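Local coordinates for Endonuclease/exonuclease/phosphatase (Beutenbergia cavernae DSM 12333, PDB 4RUW), which is of unknown function but belongs to the DNase I-like endonuclease/exonuclease/phosphatase family, carries an additional Ig-like domain and holds a zinc ion, at residues Asn168-Pro173 with Gln213-Arg218; Val186-Pro189 with Asp193-Val196; Val224-Pro229 with Glu260-Asp265; Leu253-Ile258 with Ile295-Ala300. All coordinates share one frame; numbering follows the deposited sequence. Where two conformers were deposited one is given.

Contact 1: residues Asn168-Pro173 with Gln213-Arg218; sequences NENYEP and QKEQLR
A single water makes the direct polar link between the segments: it donates to Glu215 OE1 at 2.8 Å and accepts from Glu169 N at 3.0 Å. Beside it, Asn170 ND2 stops 3.6 Å from Glu215 OE1 without bonding to it, the two side chains crossing at about a right angle; its hydrogen bond goes to Asp212 OD1.

Deeper in, Gln216 NE2 lies 3.5 Å from Asn168 OD1 and 3.6 Å from Asn168 ND2. It stands above the asparagine amide plane, off beyond the O/N end, with the two amide planes 84° apart, and no hydrogen bond forms between them. NE2 instead donates to Pro167 O and Ser202 OG, and Asn168 ND2 is bound to Asp212 OD2 and Ser202 OG. Gln216 can span this gap because its chain runs extended beyond CG. Glu215 is exposed, whereas Asn168 and Gln216 are buried, so the polar network runs from the interior out to the surface.

Residues 169-171 have helical backbone angles, and Glu172 N closes a turn on Asn168 O at 3.0 Å. Only 137 Å² is buried between the segments; the Asp212 carboxylate, accepting from Asn168, Asn170 and Tyr171 N, is the main link, the water second, joining the connection between strands 157-166 and 179-188 to helix 207-222 within the alpha/beta sandwich of the DNase I-like fold.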
loop_
_atom_site.group_PDB
_atom_site.type_symbol
_atom_site.label_atom_id
_atom_site.label_comp_id
_atom_site.label_asym_id
_atom_site.label_seq_id
_atom_site.Cartn_x
_atom_site.Cartn_y
_atom_site.Cartn_z
ATOM N N ASN A 168 -8.440 12.276 13.867
ATOM C CA ASN A 168 -7.843 13.514 13.367
ATOM C C ASN A 168 -7.679 14.520 14.506
ATOM O O ASN A 168 -8.014 15.694 14.378
ATOM C CB ASN A 168 -8.678 14.123 12.237
ATOM C CG ASN A 168 -8.213 13.681 10.855
ATOM O OD1 ASN A 168 -8.941 13.001 10.142
ATOM N ND2 ASN A 168 -7.003 14.079 10.472
ATOM N N GLU A 169 -7.162 14.050 15.635
ATOM C CA GLU A 169 -7.101 14.867 16.843
ATOM C C GLU A 169 -6.166 16.071 16.729
ATOM O O GLU A 169 -6.430 17.116 17.305
ATOM C CB GLU A 169 -6.742 13.994 18.052
ATOM C CG GLU A 169 -6.736 14.710 19.401
ATOM C CD GLU A 169 -8.109 15.190 19.864
ATOM O OE1 GLU A 169 -9.141 14.791 19.277
ATOM O OE2 GLU A 169 -8.152 15.979 20.833
ATOM N N ASN A 170 -5.070 15.935 15.996
ATOM C CA ASN A 170 -4.169 17.076 15.838
ATOM C C ASN A 170 -4.733 18.141 14.906
ATOM O O ASN A 170 -4.611 19.332 15.167
ATOM C CB ASN A 170 -2.790 16.624 15.372
ATOM C CG ASN A 170 -2.134 15.694 16.365
ATOM O OD1 ASN A 170 -1.710 16.121 17.440
ATOM N ND2 ASN A 170 -2.054 14.414 16.019
ATOM N N TYR A 171 -5.363 17.702 13.823
ATOM C CA TYR A 171 -5.990 18.614 12.877
ATOM C C TYR A 171 -7.161 19.360 13.510
ATOM O O TYR A 171 -7.300 20.570 13.343
ATOM C CB TYR A 171 -6.453 17.832 11.651
ATOM C CG TYR A 171 -7.219 18.611 10.615
ATOM C CD1 TYR A 171 -6.638 19.678 9.946
ATOM C CD2 TYR A 171 -8.510 18.240 10.269
ATOM C CE1 TYR A 171 -7.335 20.376 8.973
ATOM C CE2 TYR A 171 -9.211 18.924 9.300
ATOM C CZ TYR A 171 -8.619 19.997 8.656
ATOM O OH TYR A 171 -9.315 20.688 7.690
ATOM N N GLU A 172 -7.980 18.655 14.255
ATOM C CA GLU A 172 -9.206 19.199 14.823
ATOM C C GLU A 172 -9.523 18.481 16.130
ATOM O O GLU A 172 -10.203 17.545 16.135
ATOM C CB GLU A 172 -10.357 19.047 13.803
ATOM C CG GLU A 172 -11.674 19.762 14.074
ATOM C CD GLU A 172 -12.788 19.393 13.035
ATOM O OE1 GLU A 172 -12.443 18.976 11.922
ATOM O OE2 GLU A 172 -13.992 19.556 13.337
ATOM N N PRO A 173 -8.976 18.972 17.241
ATOM C CA PRO A 173 -9.238 18.291 18.516
ATOM C C PRO A 173 -10.734 18.170 18.785
ATOM O O PRO A 173 -11.464 19.154 18.649
ATOM C CB PRO A 173 -8.563 19.202 19.544
ATOM C CG PRO A 173 -7.466 19.883 18.771
ATOM C CD PRO A 173 -7.971 20.043 17.363
ATOM N N GLN A 213 -1.634 11.571 10.210
ATOM C CA GLN A 213 -1.262 10.427 9.375
ATOM C C GLN A 213 -0.531 9.381 10.200
ATOM O O GLN A 213 -0.816 8.184 10.101
ATOM C CB GLN A 213 -0.351 10.849 8.225
ATOM C CG GLN A 213 -0.992 11.702 7.156
ATOM C CD GLN A 213 -0.025 11.966 6.023
ATOM O OE1 GLN A 213 1.144 12.266 6.262
ATOM N NE2 GLN A 213 -0.497 11.835 4.784
ATOM N N LYS A 214 0.415 9.831 11.021
ATOM C CA LYS A 214 1.182 8.909 11.855
ATOM C C LYS A 214 0.301 8.153 12.842
ATOM O O LYS A 214 0.432 6.935 13.006
ATOM C CB LYS A 214 2.282 9.663 12.603
ATOM C CG LYS A 214 3.425 10.094 11.703
ATOM C CD LYS A 214 4.265 11.192 12.329
ATOM C CE LYS A 214 4.876 10.766 13.636
ATOM N NZ LYS A 214 5.694 11.868 14.230
ATOM N N GLU A 215 -0.598 8.861 13.514
ATOM C CA GLU A 215 -1.469 8.187 14.472
ATOM C C GLU A 215 -2.448 7.236 13.791
ATOM O O GLU A 215 -2.725 6.142 14.296
ATOM C CB GLU A 215 -2.214 9.201 15.328
ATOM C CG GLU A 215 -1.278 10.014 16.216
ATOM C CD GLU A 215 -1.967 10.569 17.434
ATOM O OE1 GLU A 215 -3.050 11.166 17.284
ATOM O OE2 GLU A 215 -1.430 10.392 18.545
ATOM N N GLN A 216 -2.960 7.633 12.632
ATOM C CA GLN A 216 -3.840 6.771 11.853
ATOM C C GLN A 216 -3.103 5.515 11.429
ATOM O O GLN A 216 -3.618 4.402 11.558
ATOM C CB GLN A 216 -4.346 7.525 10.623
ATOM C CG GLN A 216 -5.216 8.711 10.965
ATOM C CD GLN A 216 -5.507 9.615 9.780
ATOM O OE1 GLN A 216 -4.965 9.452 8.679
ATOM N NE2 GLN A 216 -6.387 10.581 10.003
ATOM N N LEU A 217 -1.898 5.690 10.903
ATOM C CA LEU A 217 -1.129 4.550 10.436
ATOM C C LEU A 217 -0.797 3.566 11.562
ATOM O O LEU A 217 -0.817 2.354 11.352
ATOM C CB LEU A 217 0.128 5.003 9.704
ATOM C CG LEU A 217 0.982 3.890 9.093
ATOM C CD1 LEU A 217 0.225 3.098 8.024
ATOM C CD2 LEU A 217 2.254 4.474 8.533
ATOM N N ARG A 218 -0.462 4.082 12.745
ATOM C CA ARG A 218 -0.222 3.222 13.907
ATOM C C ARG A 218 -1.395 2.291 14.124
ATOM O O ARG A 218 -1.228 1.091 14.327
ATOM C CB ARG A 218 -0.039 4.053 15.168
ATOM C CG ARG A 218 1.278 4.760 15.246
ATOM C CD ARG A 218 2.437 3.826 15.570
ATOM N NE ARG A 218 3.467 4.548 16.318
ATOM C CZ ARG A 218 4.743 4.175 16.387
ATOM N NH1 ARG A 218 5.626 4.904 17.066
ATOM N NH2 ARG A 218 5.152 3.079 15.758
HETATM O O HOH W 1 -5.097 11.918 15.465
#

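Contact 2: residues Val186-Pro189 with Asp193-Val196; sequences VDVP and DVVV
Val186 and Val194 face each other as an antiparallel hydrogen-bonded pair, and their main chains give the firmest evidence for the register. Val186 N donates to Val194 O at 2.9 Å with a nearly straight N-H...O angle of 172°. The return bond, from Val194 N to Val186 O, measures 2.8 Å at 163°. Val186 O also receives a CA-H...O contact from the CA of Asp193 at 3.4 Å.

One residue along, Asp187 and Asp193 form the non-hydrogen-bonded pair, with their CA atoms 4.4 Å apart. The two pairs show that the strands are antiparallel, and the short connection between 179-188 and 192-200 makes them a beta hairpin. It belongs to a mixed sheet, where strand 157-166 lies beyond the first and strand 230-233 beyond the second.

Side chains of the two pairs leave on opposite faces. On the valine face, Val188 CG2 meets Val194 CG2 at 4.2 Å, each of these methyls lying anti to its own carbonyl carbon. Val186 CG2 approaches Val196 CG2 at 4.0 Å, although Val186 was modelled in two conformers and that spacing belongs to one of them. Val196 also touches Val151 of strand 146-153, so this face packs against the other sheet of the sandwich.

The aspartate face is more open, and Asp193 is exposed. There Asp187 OD1 lies 3.6 Å from Asp193 OD1, the carboxylate planes being 84° apart; the proximity of two like charges may raise the proton affinity of one of them. Both aspartates also touch Val158 of strand 157-166.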
loop_
_atom_site.group_PDB
_atom_site.type_symbol
_atom_site.label_atom_id
_atom_site.label_comp_id
_atom_site.label_asym_id
_atom_site.label_seq_id
_atom_site.Cartn_x
_atom_site.Cartn_y
_atom_site.Cartn_z
ATOM N N VAL A 186 -11.763 -12.521 2.760
ATOM C CA VAL A 186 -12.273 -13.116 1.533
ATOM C C VAL A 186 -11.787 -14.561 1.423
ATOM O O VAL A 186 -10.616 -14.846 1.678
ATOM C CB VAL A 186 -11.778 -12.317 0.314
ATOM C CG1 VAL A 186 -12.247 -12.957 -0.974
ATOM C CG2 VAL A 186 -12.263 -10.876 0.398
ATOM N N ASP A 187 -12.687 -15.475 1.066
ATOM C CA ASP A 187 -12.324 -16.878 0.894
ATOM C C ASP A 187 -12.050 -17.154 -0.584
ATOM O O ASP A 187 -12.974 -17.309 -1.381
ATOM C CB ASP A 187 -13.436 -17.781 1.419
ATOM C CG ASP A 187 -13.059 -19.241 1.385
ATOM O OD1 ASP A 187 -11.875 -19.554 1.135
ATOM O OD2 ASP A 187 -13.948 -20.083 1.615
ATOM N N VAL A 188 -10.774 -17.172 -0.949
ATOM C CA VAL A 188 -10.377 -17.269 -2.344
ATOM C C VAL A 188 -10.098 -18.722 -2.727
ATOM O O VAL A 188 -9.248 -19.376 -2.124
ATOM C CB VAL A 188 -9.115 -16.435 -2.600
ATOM C CG1 VAL A 188 -8.726 -16.494 -4.065
ATOM C CG2 VAL A 188 -9.335 -14.992 -2.152
ATOM N N PRO A 189 -10.817 -19.243 -3.733
ATOM C CA PRO A 189 -10.594 -20.626 -4.175
ATOM C C PRO A 189 -9.124 -20.874 -4.503
ATOM O O PRO A 189 -8.516 -20.085 -5.231
ATOM C CB PRO A 189 -11.449 -20.729 -5.443
ATOM C CG PRO A 189 -12.524 -19.710 -5.244
ATOM C CD PRO A 189 -11.877 -18.574 -4.509
ATOM N N ASP A 193 -8.466 -18.295 3.037
ATOM C CA ASP A 193 -8.825 -16.986 3.562
ATOM C C ASP A 193 -7.705 -15.971 3.371
ATOM O O ASP A 193 -6.546 -16.236 3.697
ATOM C CB ASP A 193 -9.160 -17.072 5.053
ATOM C CG ASP A 193 -10.467 -17.794 5.333
ATOM O OD1 ASP A 193 -11.167 -18.203 4.384
ATOM O OD2 ASP A 193 -10.800 -17.932 6.527
ATOM N N VAL A 194 -8.071 -14.795 2.874
ATOM C CA VAL A 194 -7.140 -13.675 2.766
ATOM C C VAL A 194 -7.803 -12.494 3.462
ATOM O O VAL A 194 -8.931 -12.145 3.125
ATOM C CB VAL A 194 -6.836 -13.325 1.288
ATOM C CG1 VAL A 194 -5.940 -12.095 1.215
ATOM C CG2 VAL A 194 -6.198 -14.513 0.577
ATOM N N VAL A 195 -7.120 -11.892 4.435
ATOM C CA VAL A 195 -7.669 -10.728 5.107
ATOM C C VAL A 195 -7.352 -9.473 4.300
ATOM O O VAL A 195 -6.195 -9.219 3.975
ATOM C CB VAL A 195 -7.117 -10.594 6.537
ATOM C CG1 VAL A 195 -7.754 -9.408 7.242
ATOM C CG2 VAL A 195 -7.363 -11.884 7.325
ATOM N N VAL A 196 -8.389 -8.716 3.950
ATOM C CA VAL A 196 -8.242 -7.492 3.177
ATOM C C VAL A 196 -8.486 -6.282 4.061
ATOM O O VAL A 196 -9.570 -6.140 4.643
ATOM C CB VAL A 196 -9.232 -7.494 1.988
ATOM C CG1 VAL A 196 -9.124 -6.203 1.182
ATOM C CG2 VAL A 196 -9.014 -8.712 1.102
#

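Contact 3: residues Val224-Pro229 with Glu260-Asp265; sequences VDARVP and EDHLAD
The connection from helix 207-222 to strand 230-233 meets the chain leaving helix 251-260 through Ala226, whose CB sits 3.7 Å from His262 CB and 3.7 Å from Asp261 O. This methyl lies obliquely to the imidazole, 4.1 Å from His262 CD2. Beside it, Val224 and Leu263 reach toward each other tip to tip, with Val224 CG1 and Leu263 CD2 4.1 Å apart. No hydrogen bond crosses between the two segments, so the junction rests on van der Waals touches, mostly apolar.

Ala226 is presented by a type I beta turn from Asp225 to Val228. Asp225 OD1 accepts from Arg227 N at 3.0 Å, which makes an Asx turn, and it also accepts from Arg227 NE at 2.9 Å in a salt bridge. The two donors arrive from opposite faces of the carboxylate: NE comes on the syn side, 20° out of the plane, whereas the backbone N stands 55° out of it. A weak third bond, from Arg227 NH2 to Asp225 OD2, should restrain the guanidinium further. This turn lies in the return connection of a beta-alpha-beta crossover, between helix 207-222 and strand 230-233, the latter a parallel neighbour of strand 192-200.

On the other side, His262 has a positive phi of 74° just after the helix. Glu260 O lies 3.7 Å above one face of the His262 ring, over its centre. Leu263 and Asp261 both touch Leu221 of helix 207-222, while Leu263 O is hydrogen-bonded to Gln352 NE2, within the range of the Ig-like family.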
loop_
_atom_site.group_PDB
_atom_site.type_symbol
_atom_site.label_atom_id
_atom_site.label_comp_id
_atom_site.label_asym_id
_atom_site.label_seq_id
_atom_site.Cartn_x
_atom_site.Cartn_y
_atom_site.Cartn_z
ATOM N N VAL A 224 -3.173 -5.207 11.491
ATOM C CA VAL A 224 -2.690 -6.182 10.516
ATOM C C VAL A 224 -1.957 -7.315 11.221
ATOM O O VAL A 224 -1.072 -7.079 12.039
ATOM C CB VAL A 224 -1.727 -5.553 9.496
ATOM C CG1 VAL A 224 -1.287 -6.597 8.494
ATOM C CG2 VAL A 224 -2.390 -4.413 8.782
ATOM N N ASP A 225 -2.333 -8.544 10.897
ATOM C CA ASP A 225 -1.672 -9.725 11.440
ATOM C C ASP A 225 -0.847 -10.388 10.339
ATOM O O ASP A 225 -1.394 -11.074 9.477
ATOM C CB ASP A 225 -2.725 -10.690 11.980
ATOM C CG ASP A 225 -2.128 -11.956 12.568
ATOM O OD1 ASP A 225 -0.888 -12.054 12.678
ATOM O OD2 ASP A 225 -2.917 -12.855 12.940
ATOM N N ALA A 226 0.466 -10.186 10.370
ATOM C CA ALA A 226 1.327 -10.728 9.322
ATOM C C ALA A 226 1.464 -12.252 9.348
ATOM O O ALA A 226 1.995 -12.844 8.413
ATOM C CB ALA A 226 2.691 -10.058 9.337
ATOM N N ARG A 227 0.975 -12.883 10.412
ATOM C CA ARG A 227 1.012 -14.337 10.514
ATOM C C ARG A 227 0.023 -15.023 9.576
ATOM O O ARG A 227 0.161 -16.214 9.304
ATOM C CB ARG A 227 0.740 -14.782 11.950
ATOM C CG ARG A 227 1.748 -14.278 12.961
ATOM C CD ARG A 227 1.289 -14.566 14.386
ATOM N NE ARG A 227 0.021 -13.904 14.680
ATOM C CZ ARG A 227 -0.641 -14.025 15.826
ATOM N NH1 ARG A 227 -0.158 -14.787 16.799
ATOM N NH2 ARG A 227 -1.788 -13.383 15.998
ATOM N N VAL A 228 -0.974 -14.287 9.092
ATOM C CA VAL A 228 -1.957 -14.862 8.175
ATOM C C VAL A 228 -1.926 -14.082 6.872
ATOM O O VAL A 228 -1.580 -12.905 6.875
ATOM C CB VAL A 228 -3.393 -14.864 8.774
ATOM C CG1 VAL A 228 -3.412 -15.604 10.109
ATOM C CG2 VAL A 228 -3.946 -13.442 8.917
ATOM N N PRO A 229 -2.270 -14.732 5.749
ATOM C CA PRO A 229 -2.240 -14.009 4.469
ATOM C C PRO A 229 -3.144 -12.775 4.501
ATOM O O PRO A 229 -4.353 -12.906 4.711
ATOM C CB PRO A 229 -2.759 -15.050 3.476
ATOM C CG PRO A 229 -2.341 -16.363 4.091
ATOM C CD PRO A 229 -2.553 -16.166 5.565
ATOM N N GLU A 260 8.721 -2.772 9.453
ATOM C CA GLU A 260 8.913 -3.471 10.734
ATOM C C GLU A 260 7.798 -4.451 11.003
ATOM O O GLU A 260 7.989 -5.462 11.675
ATOM C CB GLU A 260 8.908 -2.487 11.915
ATOM C CG GLU A 260 10.046 -1.500 12.022
ATOM C CD GLU A 260 9.854 -0.552 13.201
ATOM O OE1 GLU A 260 8.762 -0.545 13.802
ATOM O OE2 GLU A 260 10.805 0.175 13.548
ATOM N N ASP A 261 6.592 -4.132 10.428
ATOM C CA ASP A 261 5.428 -4.980 10.636
ATOM C C ASP A 261 5.267 -6.083 9.594
ATOM O O ASP A 261 4.199 -6.695 9.485
ATOM C CB ASP A 261 4.173 -4.130 10.739
ATOM C CG ASP A 261 3.947 -3.626 12.147
ATOM O OD1 ASP A 261 4.835 -3.835 13.004
ATOM O OD2 ASP A 261 2.884 -3.030 12.401
ATOM N N HIS A 262 6.337 -6.328 8.840
ATOM C CA HIS A 262 6.438 -7.466 7.922
ATOM C C HIS A 262 5.594 -7.283 6.678
ATOM O O HIS A 262 5.217 -8.259 6.044
ATOM C CB HIS A 262 6.070 -8.795 8.597
ATOM C CG HIS A 262 6.682 -8.969 9.946
ATOM N ND1 HIS A 262 8.030 -9.213 10.124
ATOM C CD2 HIS A 262 6.146 -8.917 11.185
ATOM C CE1 HIS A 262 8.288 -9.317 11.413
ATOM N NE2 HIS A 262 7.162 -9.140 12.083
ATOM N N LEU A 263 5.305 -6.039 6.323
ATOM C CA LEU A 263 4.541 -5.771 5.113
ATOM C C LEU A 263 5.477 -5.339 3.997
ATOM O O LEU A 263 6.368 -4.529 4.224
ATOM C CB LEU A 263 3.489 -4.689 5.374
ATOM C CG LEU A 263 2.319 -5.138 6.248
ATOM C CD1 LEU A 263 1.484 -3.970 6.710
ATOM C CD2 LEU A 263 1.443 -6.099 5.449
ATOM N N ALA A 264 5.257 -5.871 2.797
ATOM C CA ALA A 264 6.063 -5.537 1.627
ATOM C C ALA A 264 5.249 -4.654 0.693
ATOM O O ALA A 264 4.078 -4.940 0.424
ATOM C CB ALA A 264 6.491 -6.804 0.906
ATOM N N ASP A 265 5.874 -3.583 0.209
ATOM C CA ASP A 265 5.290 -2.686 -0.771
ATOM C C ASP A 265 5.353 -3.426 -2.101
ATOM O O ASP A 265 6.424 -3.547 -2.701
ATOM C CB ASP A 265 6.140 -1.412 -0.784
ATOM C CG ASP A 265 5.673 -0.366 -1.789
ATOM O OD1 ASP A 265 4.887 -0.665 -2.721
ATOM O OD2 ASP A 265 6.147 0.782 -1.644
#

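Contact 4: residues Leu253-Ile258 with Ile295-Ala300; sequences LMQSWI and IDYVFA
Ile258 drives its CG2 methyl onto one face of the Phe299 ring, and this is the tight part of the contact. CG2 is 3.4 Å from Phe299 CE1 and 3.8 Å from the ring centroid, 26° off the normal, which satisfies a CH-pi geometry displaced toward the rim. A chi1 of -60° puts CG1 anti to the carbonyl carbon and CG2 anti to the backbone N, so that only CG2 sits on the face; Ile258 CD1 passes beyond the rim, 3.9 Å from Phe299 CZ.

The Gln255 end is looser. Its chain bends at chi2 (-79°), bringing OE1 to the edge of Phe299, 3.9 Å from CZ, and NE2 obliquely to the Tyr297 ring, 3.4 Å from Tyr297 OH. These are single-atom approaches. Tyr297 OH has a clear hydrogen bond to Ile238 O, and Gln255 NE2 a weak one to Trp239 O. All four residues are buried, so neither end is a solvent side.

Helix 251-260 thus lies over strand 296-300, the short segment axes 12.2 Å apart, while selenomethionine Met254 touches helix 207-222 and Val298, pointing away from helix 251-260, packs on strand 55-62 of the other sheet.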
loop_
_atom_site.group_PDB
_atom_site.type_symbol
_atom_site.label_atom_id
_atom_site.label_comp_id
_atom_site.label_asym_id
_atom_site.label_seq_id
_atom_site.Cartn_x
_atom_site.Cartn_y
_atom_site.Cartn_z
ATOM N N LEU A 253 9.921 7.696 8.271
ATOM C CA LEU A 253 9.536 7.110 9.541
ATOM C C LEU A 253 8.337 6.164 9.367
ATOM O O LEU A 253 8.373 5.008 9.788
ATOM C CB LEU A 253 9.216 8.219 10.542
ATOM C CG LEU A 253 8.784 7.770 11.934
ATOM C CD1 LEU A 253 9.894 6.995 12.635
ATOM C CD2 LEU A 253 8.353 8.977 12.756
HETATM N N MSE A 254 7.282 6.637 8.717
HETATM C CA MSE A 254 6.101 5.809 8.537
HETATM C C MSE A 254 6.402 4.548 7.732
HETATM O O MSE A 254 5.908 3.465 8.054
HETATM C CB MSE A 254 4.971 6.628 7.906
HETATM C CG MSE A 254 4.280 7.553 8.913
HETATM SE SE MSE A 254 2.689 8.459 8.251
HETATM C CE MSE A 254 3.539 10.075 7.551
ATOM N N GLN A 255 7.208 4.678 6.682
ATOM C CA GLN A 255 7.554 3.499 5.894
ATOM C C GLN A 255 8.365 2.488 6.709
ATOM O O GLN A 255 8.214 1.280 6.524
ATOM C CB GLN A 255 8.272 3.891 4.600
ATOM C CG GLN A 255 7.413 4.744 3.672
ATOM C CD GLN A 255 6.404 3.942 2.862
ATOM O OE1 GLN A 255 6.538 2.727 2.698
ATOM N NE2 GLN A 255 5.403 4.634 2.316
ATOM N N SER A 256 9.209 2.965 7.622
ATOM C CA SER A 256 9.955 2.050 8.475
ATOM C C SER A 256 9.000 1.246 9.359
ATOM O O SER A 256 9.220 0.064 9.580
ATOM C CB SER A 256 11.014 2.782 9.313
ATOM O OG SER A 256 10.468 3.477 10.427
ATOM N N TRP A 257 7.930 1.873 9.838
ATOM C CA TRP A 257 6.948 1.163 10.660
ATOM C C TRP A 257 6.259 0.066 9.863
ATOM O O TRP A 257 6.017 -1.032 10.361
ATOM C CB TRP A 257 5.869 2.109 11.168
ATOM C CG TRP A 257 6.316 3.184 12.091
ATOM C CD1 TRP A 257 7.517 3.295 12.725
ATOM C CD2 TRP A 257 5.548 4.325 12.476
ATOM N NE1 TRP A 257 7.537 4.440 13.495
ATOM C CE2 TRP A 257 6.338 5.086 13.358
ATOM C CE3 TRP A 257 4.256 4.768 12.175
ATOM C CZ2 TRP A 257 5.880 6.270 13.933
ATOM C CZ3 TRP A 257 3.803 5.943 12.751
ATOM C CH2 TRP A 257 4.614 6.682 13.613
ATOM N N ILE A 258 5.914 0.368 8.620
ATOM C CA ILE A 258 5.232 -0.611 7.780
ATOM C C ILE A 258 6.151 -1.811 7.526
ATOM O O ILE A 258 5.740 -2.971 7.644
ATOM C CB ILE A 258 4.769 0.013 6.442
ATOM C CG1 ILE A 258 3.792 1.169 6.691
ATOM C CG2 ILE A 258 4.128 -1.034 5.569
ATOM C CD1 ILE A 258 3.500 2.015 5.450
ATOM N N ILE A 295 1.173 7.275 -4.163
ATOM C CA ILE A 295 0.580 7.399 -2.832
ATOM C C ILE A 295 -0.537 6.387 -2.597
ATOM O O ILE A 295 -1.133 6.368 -1.511
ATOM C CB ILE A 295 0.076 8.847 -2.556
ATOM C CG1 ILE A 295 -0.999 9.257 -3.566
ATOM C CG2 ILE A 295 1.239 9.846 -2.541
ATOM C CD1 ILE A 295 -1.663 10.582 -3.231
ATOM N N ASP A 296 -0.821 5.565 -3.604
ATOM C CA ASP A 296 -1.778 4.467 -3.503
ATOM C C ASP A 296 -0.951 3.189 -3.523
ATOM O O ASP A 296 -0.097 3.031 -4.388
ATOM C CB ASP A 296 -2.716 4.474 -4.702
ATOM C CG ASP A 296 -3.606 5.710 -4.759
ATOM O OD1 ASP A 296 -3.181 6.759 -5.299
ATOM O OD2 ASP A 296 -4.765 5.627 -4.298
ATOM N N TYR A 297 -1.192 2.300 -2.557
ATOM C CA TYR A 297 -0.322 1.159 -2.338
ATOM C C TYR A 297 -1.102 -0.139 -2.184
ATOM O O TYR A 297 -2.256 -0.144 -1.738
ATOM C CB TYR A 297 0.459 1.341 -1.033
ATOM C CG TYR A 297 1.424 2.497 -0.974
ATOM C CD1 TYR A 297 2.773 2.314 -1.244
ATOM C CD2 TYR A 297 0.999 3.762 -0.599
ATOM C CE1 TYR A 297 3.669 3.355 -1.160
ATOM C CE2 TYR A 297 1.889 4.812 -0.507
ATOM C CZ TYR A 297 3.225 4.604 -0.794
ATOM O OH TYR A 297 4.135 5.627 -0.692
ATOM N N VAL A 298 -0.427 -1.245 -2.488
ATOM C CA VAL A 298 -0.842 -2.568 -2.044
ATOM C C VAL A 298 0.324 -3.171 -1.277
ATOM O O VAL A 298 1.385 -3.421 -1.858
ATOM C CB VAL A 298 -1.250 -3.481 -3.228
ATOM C CG1 VAL A 298 -1.614 -4.867 -2.710
ATOM C CG2 VAL A 298 -2.398 -2.856 -3.998
ATOM N N PHE A 299 0.135 -3.372 0.022
ATOM C CA PHE A 299 1.112 -4.043 0.869
ATOM C C PHE A 299 0.651 -5.470 1.124
ATOM O O PHE A 299 -0.552 -5.720 1.256
ATOM C CB PHE A 299 1.264 -3.310 2.207
ATOM C CG PHE A 299 2.070 -2.044 2.118
ATOM C CD1 PHE A 299 3.455 -2.087 2.237
ATOM C CD2 PHE A 299 1.459 -0.812 1.923
ATOM C CE1 PHE A 299 4.220 -0.939 2.157
ATOM C CE2 PHE A 299 2.228 0.348 1.839
ATOM C CZ PHE A 299 3.606 0.277 1.948
ATOM N N ALA A 300 1.595 -6.404 1.193
ATOM C CA ALA A 300 1.253 -7.811 1.408
ATOM C C ALA A 300 2.111 -8.401 2.524
ATOM O O ALA A 300 3.249 -7.978 2.734
ATOM C CB ALA A 300 1.410 -8.621 0.125
#

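In the fold
Contact 4 is wholly buried and contact 2 largely so; contact 1 is partly buried, and contact 3 lies at the surface. Contacts 2, 3 and 4 reach the same mixed sheet through backbone hydrogen bonds between neighbours: Pro229 of contact 3 pairs with Val195 of contact 2, and Ala264 of contact 3 with Ala300 of contact 4. Contacts 1 and 4 meet where helices 207-222 and 251-260 pack, with centres about 17 Å apart. Chemistry follows place: paired main chains within the sheet, an aromatic and aliphatic interface beneath the helix, small, mostly apolar touches at the connecting loops, and in contact 1 buried amides inside with a water-bridged glutamate at the surface.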